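Side-chain contacts in peptide methionine sulfoxide reductase msrA/msrB (Neisseria meningitidis, PDB 3BQG), which reduces methionine sulfoxide to methionine through its MsrA domain, probably acting on both free and protein-bound substrate: residues Y19-I23 with D24-D28; L66-D69 with D70-Y74; A108-A111 with A112-R116; Y136-E139 with E140-D144. The protein carries 1 engineered substitution. One frame throughout, in Å; residues are numbered along the deposited sequence.

In the fold
Along the chain the four contacts follow in series, each a local one, and they are spread over the mixed sheet of the MsrA domain and the helices packed on it. Interactions 1 and 2 have centres about 11 Å apart and are tied by the hydroxyl of Y19, which probably hydrogen-bonds to the carbonyl of Y74. Interaction 3 lies about 11 Å from interaction 2, between centres, where helix 68-78 packs on helix 106-117. Interaction 4 is on the far side, about 30 Å from interaction 3 between centres; its strand 135-137 neighbours strand 26-34 of interaction 1. Interactions 1 to 3 thus form a packed row, while interaction 4 adjoins F13 and W14, which follow the oxidised C12.

Interaction 1 (Y19-I23 with D24-D28); sequences YFQRI and DGVVD
A type II beta turn runs from I23 to V26, closed by the backbone bond from V26 N to I23 O (3.1 Å, 159°), and it swings the chain from helix 14-21 into strand 26-34. G25 takes the third position with a positive phi of 121°, a conformation in which a CB would be jammed against the carbonyl oxygen of D24, hence the glycine. V26 is the side chain that fills the inside of this reversal. Its CG1 lies anti to the backbone N (chi1 173°), and with CG2 beside that N the two methyls sit about the carbonyl oxygen of F20, with V26 CG1 3.3 Å from F20 O. That oxygen also accepts the amide hydrogen of I23, and V26 covers it with its methyls. V26 CG2 does double duty: it meets the F20 ring at its edge, 4.2 Å from F20 CD1, and it packs 3.9 Å from I23 CB. Further out, the end of the Q21 side chain comes across to the strand, its OE1 4.2 Å from D28 CA. R22 turns the other way and forms a salt bridge with D162. On the strand side, V27 and D28 both face T60 in a classic beta bulge, and G25, just before the strand, is backbone-bonded to D62 of strand 54-62. F20 and V26 both rest on V59 of that strand, while F20 reaches I71 and I23 reaches Y74 on helix 68-78.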
loop_
_atom_site.group_PDB
_atom_site.type_symbol
_atom_site.label_atom_id
_atom_site.label_comp_id
_atom_site.label_asym_id
_atom_site.label_seq_id
_atom_site.Cartn_x
_atom_site.Cartn_y
_atom_site.Cartn_z
ATOM N N TYR A 19 0.386 -7.878 -5.967
ATOM C CA TYR A 19 1.578 -7.289 -6.559
ATOM C C TYR A 19 2.820 -7.472 -5.674
ATOM O O TYR A 19 3.847 -7.959 -6.140
ATOM C CB TYR A 19 1.317 -5.798 -6.814
ATOM C CG TYR A 19 2.508 -4.991 -7.269
ATOM C CD1 TYR A 19 3.019 -5.115 -8.563
ATOM C CD2 TYR A 19 3.108 -4.072 -6.410
ATOM C CE1 TYR A 19 4.098 -4.336 -8.987
ATOM C CE2 TYR A 19 4.180 -3.294 -6.824
ATOM C CZ TYR A 19 4.671 -3.428 -8.109
ATOM O OH TYR A 19 5.726 -2.639 -8.511
ATOM N N PHE A 20 2.732 -7.092 -4.402
ATOM C CA PHE A 20 3.890 -7.213 -3.519
ATOM C C PHE A 20 4.316 -8.646 -3.191
ATOM O O PHE A 20 5.485 -8.895 -2.906
ATOM C CB PHE A 20 3.666 -6.404 -2.233
ATOM C CG PHE A 20 4.123 -4.975 -2.349
ATOM C CD1 PHE A 20 5.457 -4.640 -2.135
ATOM C CD2 PHE A 20 3.242 -3.983 -2.762
ATOM C CE1 PHE A 20 5.915 -3.336 -2.344
ATOM C CE2 PHE A 20 3.685 -2.674 -2.979
ATOM C CZ PHE A 20 5.028 -2.348 -2.766
ATOM N N GLN A 21 3.381 -9.589 -3.250
ATOM C CA GLN A 21 3.702 -10.988 -2.970
ATOM C C GLN A 21 4.630 -11.588 -4.025
ATOM O O GLN A 21 5.413 -12.490 -3.725
ATOM C CB GLN A 21 2.417 -11.823 -2.883
ATOM C CG GLN A 21 1.666 -11.673 -1.570
ATOM C CD GLN A 21 2.326 -12.434 -0.429
ATOM O OE1 GLN A 21 3.545 -12.396 -0.262
ATOM N NE2 GLN A 21 1.519 -13.121 0.368
ATOM N N ARG A 22 4.549 -11.089 -5.257
ATOM C CA ARG A 22 5.390 -11.595 -6.344
ATOM C C ARG A 22 6.838 -11.122 -6.287
ATOM O O ARG A 22 7.683 -11.620 -7.028
ATOM C CB ARG A 22 4.807 -11.197 -7.707
ATOM C CG ARG A 22 3.555 -11.954 -8.113
ATOM C CD ARG A 22 3.083 -11.563 -9.514
ATOM N NE ARG A 22 4.094 -11.821 -10.539
ATOM C CZ ARG A 22 3.856 -12.477 -11.672
ATOM N NH1 ARG A 22 4.832 -12.666 -12.550
ATOM N NH2 ARG A 22 2.644 -12.952 -11.924
ATOM N N ILE A 23 7.133 -10.170 -5.410
ATOM C CA ILE A 23 8.483 -9.625 -5.312
ATOM C C ILE A 23 9.414 -10.380 -4.365
ATOM O O ILE A 23 9.098 -10.582 -3.193
ATOM C CB ILE A 23 8.425 -8.138 -4.890
ATOM C CG1 ILE A 23 7.571 -7.355 -5.895
ATOM C CG2 ILE A 23 9.829 -7.551 -4.825
ATOM C CD1 ILE A 23 7.311 -5.919 -5.497
ATOM N N ASP A 24 10.567 -10.794 -4.887
ATOM C CA ASP A 24 11.570 -11.512 -4.095
ATOM C C ASP A 24 12.113 -10.557 -3.029
ATOM O O ASP A 24 12.640 -9.490 -3.347
ATOM C CB ASP A 24 12.706 -11.999 -5.008
ATOM C CG ASP A 24 13.804 -12.728 -4.250
ATOM O OD1 ASP A 24 13.490 -13.644 -3.462
ATOM O OD2 ASP A 24 14.990 -12.388 -4.453
ATOM N N GLY A 25 11.973 -10.941 -1.766
ATOM C CA GLY A 25 12.430 -10.088 -0.682
ATOM C C GLY A 25 11.250 -9.757 0.214
ATOM O O GLY A 25 11.409 -9.376 1.374
ATOM N N VAL A 26 10.053 -9.888 -0.341
ATOM C CA VAL A 26 8.834 -9.637 0.416
ATOM C C VAL A 26 8.416 -10.978 0.984
ATOM O O VAL A 26 8.061 -11.897 0.240
ATOM C CB VAL A 26 7.715 -9.085 -0.482
ATOM C CG1 VAL A 26 6.411 -8.998 0.299
ATOM C CG2 VAL A 26 8.111 -7.707 -0.997
ATOM N N VAL A 27 8.460 -11.092 2.305
ATOM C CA VAL A 27 8.118 -12.345 2.961
ATOM C C VAL A 27 6.655 -12.457 3.378
ATOM O O VAL A 27 6.182 -13.546 3.684
ATOM C CB VAL A 27 9.044 -12.580 4.174
ATOM C CG1 VAL A 27 10.485 -12.678 3.691
ATOM C CG2 VAL A 27 8.916 -11.443 5.170
ATOM N N ASP A 28 5.936 -11.339 3.374
ATOM C CA ASP A 28 4.521 -11.347 3.729
ATOM C C ASP A 28 3.858 -10.036 3.308
ATOM O O ASP A 28 4.499 -8.988 3.269
ATOM C CB ASP A 28 4.350 -11.544 5.240
ATOM C CG ASP A 28 2.951 -12.020 5.624
ATOM O OD1 ASP A 28 2.629 -11.990 6.830
ATOM O OD2 ASP A 28 2.176 -12.434 4.734
#

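Interaction 2 (L66-D69 with D70-Y74); sequences LSLD and DILQY
D70 and S67 grip each other twice at the start of helix 68-78. D70 N gives its hydrogen to S67 OG at 3.2 Å, and the D70 carboxylate answers: its OD2 takes the hydrogen of S67 N at 3.0 Å, almost straight (170°), though from above the carboxylate plane. The serine reaches this post because OG stands between its own backbone N and carbonyl carbon (chi1 67°). On the outer side of D70, one water donates to D70 OD1 and to D69 OD2, at 2.6 Å each, and so bridges two like-charged groups, which probably eases their repulsion. Both acids are at the positive end of the helix dipole, which would be expected to favour their charge. I71 comes next; its N binds S67 O, and its CD1 meets L66 CD1 at 3.8 Å, the two side chains crossing at about a right angle. Reciprocal bonds between N-cap S67 and D70 make a capping box, and the apolar pair L66 and I71, flanking it, is placed as in a hydrophobic staple. L72 sends its N to L68 O and sets its CG 4.1 Å from L68 CD1; the same leucines lean on helix 106-117. Q73 binds D69 O through its N, and its side chain, bent at chi2, lays OE1 3.5 Å from D69 OD1, two acceptors close together without a bond. Y74 closes the series: L66 CD2 arrives at the edge of its ring, near the plane, 4.3 Å from Y74 CE2, and the tyrosine also packs on L165.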
loop_
_atom_site.group_PDB
_atom_site.type_symbol
_atom_site.label_atom_id
_atom_site.label_comp_id
_atom_site.label_asym_id
_atom_site.label_seq_id
_atom_site.Cartn_x
_atom_site.Cartn_y
_atom_site.Cartn_z
ATOM N N LEU A 66 15.929 -6.076 0.430
ATOM C CA LEU A 66 15.301 -4.832 0.003
ATOM C C LEU A 66 15.380 -3.722 1.039
ATOM O O LEU A 66 15.250 -3.968 2.239
ATOM C CB LEU A 66 13.827 -5.088 -0.332
ATOM C CG LEU A 66 13.507 -6.134 -1.400
ATOM C CD1 LEU A 66 12.016 -6.442 -1.385
ATOM C CD2 LEU A 66 13.946 -5.623 -2.767
ATOM N N SER A 67 15.594 -2.501 0.561
ATOM C CA SER A 67 15.654 -1.330 1.426
ATOM C C SER A 67 14.276 -0.670 1.337
ATOM O O SER A 67 13.499 -0.979 0.429
ATOM C CB SER A 67 16.720 -0.351 0.924
ATOM O OG SER A 67 16.351 0.204 -0.332
ATOM N N LEU A 68 13.973 0.231 2.265
ATOM C CA LEU A 68 12.691 0.924 2.248
ATOM C C LEU A 68 12.492 1.637 0.910
ATOM O O LEU A 68 11.373 1.723 0.406
ATOM C CB LEU A 68 12.617 1.944 3.388
ATOM C CG LEU A 68 11.382 2.856 3.443
ATOM C CD1 LEU A 68 10.097 2.037 3.377
ATOM C CD2 LEU A 68 11.429 3.675 4.729
ATOM N N ASP A 69 13.576 2.145 0.332
ATOM C CA ASP A 69 13.462 2.833 -0.947
ATOM C C ASP A 69 13.058 1.870 -2.051
ATOM O O ASP A 69 12.219 2.206 -2.884
ATOM C CB ASP A 69 14.771 3.511 -1.344
ATOM C CG ASP A 69 14.636 4.277 -2.647
ATOM O OD1 ASP A 69 13.877 5.277 -2.668
ATOM O OD2 ASP A 69 15.264 3.871 -3.650
ATOM N N ASP A 70 13.661 0.682 -2.071
ATOM C CA ASP A 70 13.305 -0.304 -3.086
ATOM C C ASP A 70 11.802 -0.533 -3.000
ATOM O O ASP A 70 11.101 -0.517 -4.012
ATOM C CB ASP A 70 14.019 -1.641 -2.854
ATOM C CG ASP A 70 15.527 -1.534 -2.949
ATOM O OD1 ASP A 70 16.028 -0.601 -3.614
ATOM O OD2 ASP A 70 16.213 -2.399 -2.364
ATOM N N ILE A 71 11.310 -0.741 -1.780
ATOM C CA ILE A 71 9.879 -0.968 -1.564
ATOM C C ILE A 71 9.057 0.206 -2.100
ATOM O O ILE A 71 8.012 0.008 -2.723
ATOM C CB ILE A 71 9.556 -1.152 -0.062
ATOM C CG1 ILE A 71 10.184 -2.450 0.458
ATOM C CG2 ILE A 71 8.044 -1.166 0.149
ATOM C CD1 ILE A 71 9.607 -3.719 -0.169
ATOM N N LEU A 72 9.529 1.426 -1.855
ATOM C CA LEU A 72 8.810 2.602 -2.328
ATOM C C LEU A 72 8.821 2.709 -3.855
ATOM O O LEU A 72 7.832 3.138 -4.456
ATOM C CB LEU A 72 9.385 3.873 -1.696
ATOM C CG LEU A 72 9.188 3.970 -0.175
ATOM C CD1 LEU A 72 9.734 5.298 0.337
ATOM C CD2 LEU A 72 7.703 3.850 0.162
ATOM N N GLN A 73 9.925 2.321 -4.489
ATOM C CA GLN A 73 9.984 2.379 -5.946
ATOM C C GLN A 73 8.960 1.413 -6.547
ATOM O O GLN A 73 8.277 1.754 -7.512
ATOM C CB GLN A 73 11.394 2.051 -6.446
ATOM C CG GLN A 73 12.442 3.060 -5.992
ATOM C CD GLN A 73 12.101 4.486 -6.406
ATOM O OE1 GLN A 73 12.007 5.385 -5.569
ATOM N NE2 GLN A 73 11.918 4.696 -7.701
ATOM N N TYR A 74 8.847 0.218 -5.976
ATOM C CA TYR A 74 7.871 -0.762 -6.454
ATOM C C TYR A 74 6.463 -0.185 -6.281
ATOM O O TYR A 74 5.583 -0.393 -7.117
ATOM C CB TYR A 74 7.983 -2.068 -5.657
ATOM C CG TYR A 74 9.097 -2.988 -6.116
ATOM C CD1 TYR A 74 9.051 -3.595 -7.374
ATOM C CD2 TYR A 74 10.176 -3.281 -5.283
ATOM C CE1 TYR A 74 10.047 -4.477 -7.789
ATOM C CE2 TYR A 74 11.182 -4.166 -5.687
ATOM C CZ TYR A 74 11.105 -4.760 -6.940
ATOM O OH TYR A 74 12.071 -5.654 -7.344
HETATM O O HOH W 1 15.843 1.626 -4.874
#

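Interaction 3 (A108-A111 with A112-R116); sequences AVIA and AALKR
K115 N donates to A111 O at 2.9 Å, the shortest of four successive i to i+4 bonds that carry helix 106-117 through this turn. Before it, L114 N bonds to I110 O at 3.0 Å, A113 N to V109 O and A112 N to A108 O, each donor tilted somewhat from the plane of the carbonyl it meets. The side chains add little contact across the turn, since three of the four residues from 111 to 114 are alanines, and most of what they touch is backbone. A112 CB sits 3.5 Å from A108 O, and A113 CB lies the same 3.5 Å from I110 O. L114 does more. With CG beside its own backbone N (chi1 -75°), the branch folds back along the helix, bringing L114 CG to 3.5 Å from I110 O, and its CD1 approaches I110 CG2 at 4.4 Å, a loose apolar pair one turn apart. This helix is the crossover of a beta-alpha-beta unit that joins the parallel neighbours 97-101 and 128-131. I110 faces inward, lying on V99 and Y101 of the first strand and on N129 of the second. A113 and V109 line the side toward helix 68-78, where they meet L72 and L68, and L114 touches F76 on that helix. A108 and A112 are exposed; A111, though exposed too, touches N129 of strand 128-131. K115 is exposed as well, its chain running fully extended away from the helix after its CB has passed 3.6 Å from A111 O.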
loop_
_atom_site.group_PDB
_atom_site.type_symbol
_atom_site.label_atom_id
_atom_site.label_comp_id
_atom_site.label_asym_id
_atom_site.label_seq_id
_atom_site.Cartn_x
_atom_site.Cartn_y
_atom_site.Cartn_z
ATOM N N ALA A 108 11.513 10.971 7.202
ATOM C CA ALA A 108 12.407 11.720 6.330
ATOM C C ALA A 108 12.771 10.913 5.087
ATOM O O ALA A 108 12.891 11.460 3.998
ATOM C CB ALA A 108 13.665 12.112 7.094
ATOM N N VAL A 109 12.940 9.606 5.247
ATOM C CA VAL A 109 13.281 8.762 4.109
ATOM C C VAL A 109 12.136 8.746 3.102
ATOM O O VAL A 109 12.360 8.833 1.890
ATOM C CB VAL A 109 13.587 7.325 4.557
ATOM C CG1 VAL A 109 13.840 6.443 3.350
ATOM C CG2 VAL A 109 14.812 7.326 5.458
ATOM N N ILE A 110 10.908 8.642 3.607
ATOM C CA ILE A 110 9.728 8.616 2.752
ATOM C C ILE A 110 9.535 9.950 2.034
ATOM O O ILE A 110 9.225 9.973 0.848
ATOM C CB ILE A 110 8.475 8.263 3.577
ATOM C CG1 ILE A 110 8.651 6.862 4.177
ATOM C CG2 ILE A 110 7.226 8.324 2.701
ATOM C CD1 ILE A 110 7.558 6.473 5.147
ATOM N N ALA A 111 9.740 11.057 2.746
ATOM C CA ALA A 111 9.594 12.390 2.157
ATOM C C ALA A 111 10.605 12.629 1.031
ATOM O O ALA A 111 10.278 13.238 0.008
ATOM C CB ALA A 111 9.754 13.461 3.228
ATOM N N ALA A 112 11.830 12.147 1.221
ATOM C CA ALA A 112 12.874 12.308 0.214
ATOM C C ALA A 112 12.508 11.516 -1.037
ATOM O O ALA A 112 12.755 11.961 -2.164
ATOM C CB ALA A 112 14.220 11.824 0.768
ATOM N N ALA A 113 11.929 10.336 -0.837
ATOM C CA ALA A 113 11.524 9.495 -1.958
ATOM C C ALA A 113 10.405 10.183 -2.739
ATOM O O ALA A 113 10.366 10.126 -3.964
ATOM C CB ALA A 113 11.058 8.128 -1.457
ATOM N N LEU A 114 9.486 10.822 -2.022
ATOM C CA LEU A 114 8.385 11.527 -2.669
ATOM C C LEU A 114 8.904 12.746 -3.437
ATOM O O LEU A 114 8.428 13.054 -4.533
ATOM C CB LEU A 114 7.353 11.973 -1.628
ATOM C CG LEU A 114 6.457 10.869 -1.057
ATOM C CD1 LEU A 114 5.622 11.415 0.066
ATOM C CD2 LEU A 114 5.564 10.321 -2.153
ATOM N N LYS A 115 9.882 13.439 -2.866
ATOM C CA LYS A 115 10.435 14.612 -3.530
ATOM C C LYS A 115 11.034 14.201 -4.869
ATOM O O LYS A 115 10.867 14.899 -5.867
ATOM C CB LYS A 115 11.508 15.275 -2.656
ATOM C CG LYS A 115 12.087 16.552 -3.250
ATOM C CD LYS A 115 13.054 17.240 -2.294
ATOM C CE LYS A 115 13.479 18.603 -2.830
ATOM N NZ LYS A 115 14.441 19.293 -1.935
ATOM N N ARG A 116 11.721 13.059 -4.891
ATOM C CA ARG A 116 12.335 12.569 -6.120
ATOM C C ARG A 116 11.285 12.140 -7.139
ATOM O O ARG A 116 11.439 12.391 -8.333
ATOM C CB ARG A 116 13.278 11.394 -5.824
ATOM C CG ARG A 116 14.537 11.791 -5.050
ATOM C CD ARG A 116 15.431 10.593 -4.746
ATOM N NE ARG A 116 16.632 10.986 -4.013
ATOM C CZ ARG A 116 17.573 11.793 -4.499
ATOM N NH1 ARG A 116 17.452 12.293 -5.720
ATOM N NH2 ARG A 116 18.638 12.100 -3.765
#

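Interaction 4 (Y136-E139 with E140-D144); sequences YDAE and EYHQD
D137, the last residue of strand 135-137, only grazes Q143, with D137 CB 4.5 Å from Q143 NE2. A138 is held more firmly. Its carbonyl oxygen accepts from Q143 NE2 (3.1 Å, 158°); the donor stands above the carbonyl plane, while the oxygen lies in the plane of the Q143 amide. That NE2 also donates to S31 O, so the amide joins the loop just past strand 135-137 to strand 26-34, and A138 CB packs 3.8 Å from H142 CB. E139 does most of the work. Its O takes the hydrogen of H142 N at 2.9 Å and closes a turn, and its side chain, bent at chi2 (86°), runs alongside both Y141 and H142. E139 CB lies 3.3 Å from Y141 CE1, and E139 OE1 meets the H142 ring at its edge, 3.6 Å from H142 CD2. The carboxylate is fixed by Y33 OH and Y43 N. H142 stays in place through ND1, hydrogen-bonded to W14 NE1, with the rings of F13, W14 and Y43 around it. F13 and W14 belong to the GCFWG motif that carries the sulfenic-acid C12 in MsrA enzymes, so this segment probably forms part of the wall of the active site.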
loop_
_atom_site.group_PDB
_atom_site.type_symbol
_atom_site.label_atom_id
_atom_site.label_comp_id
_atom_site.label_asym_id
_atom_site.label_seq_id
_atom_site.Cartn_x
_atom_site.Cartn_y
_atom_site.Cartn_z
ATOM N N TYR A 136 -5.737 -2.851 11.149
ATOM C CA TYR A 136 -6.520 -4.040 11.471
ATOM C C TYR A 136 -6.615 -4.926 10.229
ATOM O O TYR A 136 -7.006 -4.455 9.158
ATOM C CB TYR A 136 -7.917 -3.615 11.928
ATOM C CG TYR A 136 -7.880 -2.640 13.085
ATOM C CD1 TYR A 136 -7.665 -3.082 14.392
ATOM C CD2 TYR A 136 -7.995 -1.265 12.867
ATOM C CE1 TYR A 136 -7.559 -2.180 15.450
ATOM C CE2 TYR A 136 -7.892 -0.354 13.921
ATOM C CZ TYR A 136 -7.673 -0.820 15.207
ATOM O OH TYR A 136 -7.565 0.076 16.250
ATOM N N ASP A 137 -6.245 -6.197 10.375
ATOM C CA ASP A 137 -6.285 -7.165 9.269
ATOM C C ASP A 137 -7.678 -7.289 8.658
ATOM O O ASP A 137 -8.676 -7.279 9.376
ATOM C CB ASP A 137 -5.887 -8.563 9.753
ATOM C CG ASP A 137 -4.452 -8.646 10.219
ATOM O OD1 ASP A 137 -3.774 -7.604 10.306
ATOM O OD2 ASP A 137 -4.008 -9.777 10.506
ATOM N N ALA A 138 -7.738 -7.427 7.336
ATOM C CA ALA A 138 -9.011 -7.596 6.648
ATOM C C ALA A 138 -9.437 -9.047 6.857
ATOM O O ALA A 138 -8.621 -9.885 7.251
ATOM C CB ALA A 138 -8.850 -7.313 5.166
ATOM N N GLU A 139 -10.711 -9.336 6.607
ATOM C CA GLU A 139 -11.236 -10.692 6.762
ATOM C C GLU A 139 -10.450 -11.684 5.906
ATOM O O GLU A 139 -9.818 -11.308 4.914
ATOM C CB GLU A 139 -12.721 -10.727 6.387
ATOM C CG GLU A 139 -13.599 -9.892 7.310
ATOM C CD GLU A 139 -13.685 -8.428 6.899
ATOM O OE1 GLU A 139 -12.707 -7.892 6.325
ATOM O OE2 GLU A 139 -14.736 -7.809 7.168
ATOM N N GLU A 140 -10.483 -12.952 6.302
ATOM C CA GLU A 140 -9.758 -13.999 5.595
ATOM C C GLU A 140 -10.062 -14.092 4.102
ATOM O O GLU A 140 -9.158 -14.327 3.299
ATOM C CB GLU A 140 -10.008 -15.351 6.284
ATOM C CG GLU A 140 -9.564 -16.583 5.500
ATOM C CD GLU A 140 -10.659 -17.121 4.585
ATOM O OE1 GLU A 140 -11.794 -17.328 5.078
ATOM O OE2 GLU A 140 -10.383 -17.340 3.382
ATOM N N TYR A 141 -11.313 -13.898 3.709
ATOM C CA TYR A 141 -11.628 -13.989 2.291
ATOM C C TYR A 141 -10.920 -12.917 1.468
ATOM O O TYR A 141 -10.813 -13.040 0.250
ATOM C CB TYR A 141 -13.145 -13.933 2.048
ATOM C CG TYR A 141 -13.833 -12.633 2.396
ATOM C CD1 TYR A 141 -14.266 -12.373 3.697
ATOM C CD2 TYR A 141 -14.104 -11.684 1.408
ATOM C CE1 TYR A 141 -14.966 -11.200 4.006
ATOM C CE2 TYR A 141 -14.799 -10.510 1.706
ATOM C CZ TYR A 141 -15.228 -10.276 3.002
ATOM O OH TYR A 141 -15.938 -9.133 3.290
ATOM N N HIS A 142 -10.425 -11.874 2.132
ATOM C CA HIS A 142 -9.706 -10.804 1.443
ATOM C C HIS A 142 -8.214 -11.100 1.276
ATOM O O HIS A 142 -7.585 -10.614 0.336
ATOM C CB HIS A 142 -9.870 -9.478 2.191
ATOM C CG HIS A 142 -11.180 -8.799 1.943
ATOM N ND1 HIS A 142 -11.599 -8.431 0.682
ATOM C CD2 HIS A 142 -12.155 -8.404 2.794
ATOM C CE1 HIS A 142 -12.775 -7.838 0.768
ATOM N NE2 HIS A 142 -13.136 -7.808 2.039
ATOM N N GLN A 143 -7.640 -11.883 2.188
ATOM C CA GLN A 143 -6.215 -12.218 2.108
ATOM C C GLN A 143 -5.961 -13.145 0.915
ATOM O O GLN A 143 -6.708 -14.101 0.702
ATOM C CB GLN A 143 -5.754 -12.914 3.393
ATOM C CG GLN A 143 -6.068 -12.166 4.684
ATOM C CD GLN A 143 -5.468 -10.769 4.719
ATOM O OE1 GLN A 143 -4.464 -10.500 4.064
ATOM N NE2 GLN A 143 -6.076 -9.880 5.499
ATOM N N ASP A 144 -4.903 -12.866 0.150
ATOM C CA ASP A 144 -4.567 -13.666 -1.031
ATOM C C ASP A 144 -5.772 -13.756 -1.956
ATOM O O ASP A 144 -5.986 -14.773 -2.615
ATOM C CB ASP A 144 -4.152 -15.088 -0.634
ATOM C CG ASP A 144 -2.962 -15.112 0.296
ATOM O OD1 ASP A 144 -1.964 -14.421 0.009
ATOM O OD2 ASP A 144 -3.022 -15.837 1.312
#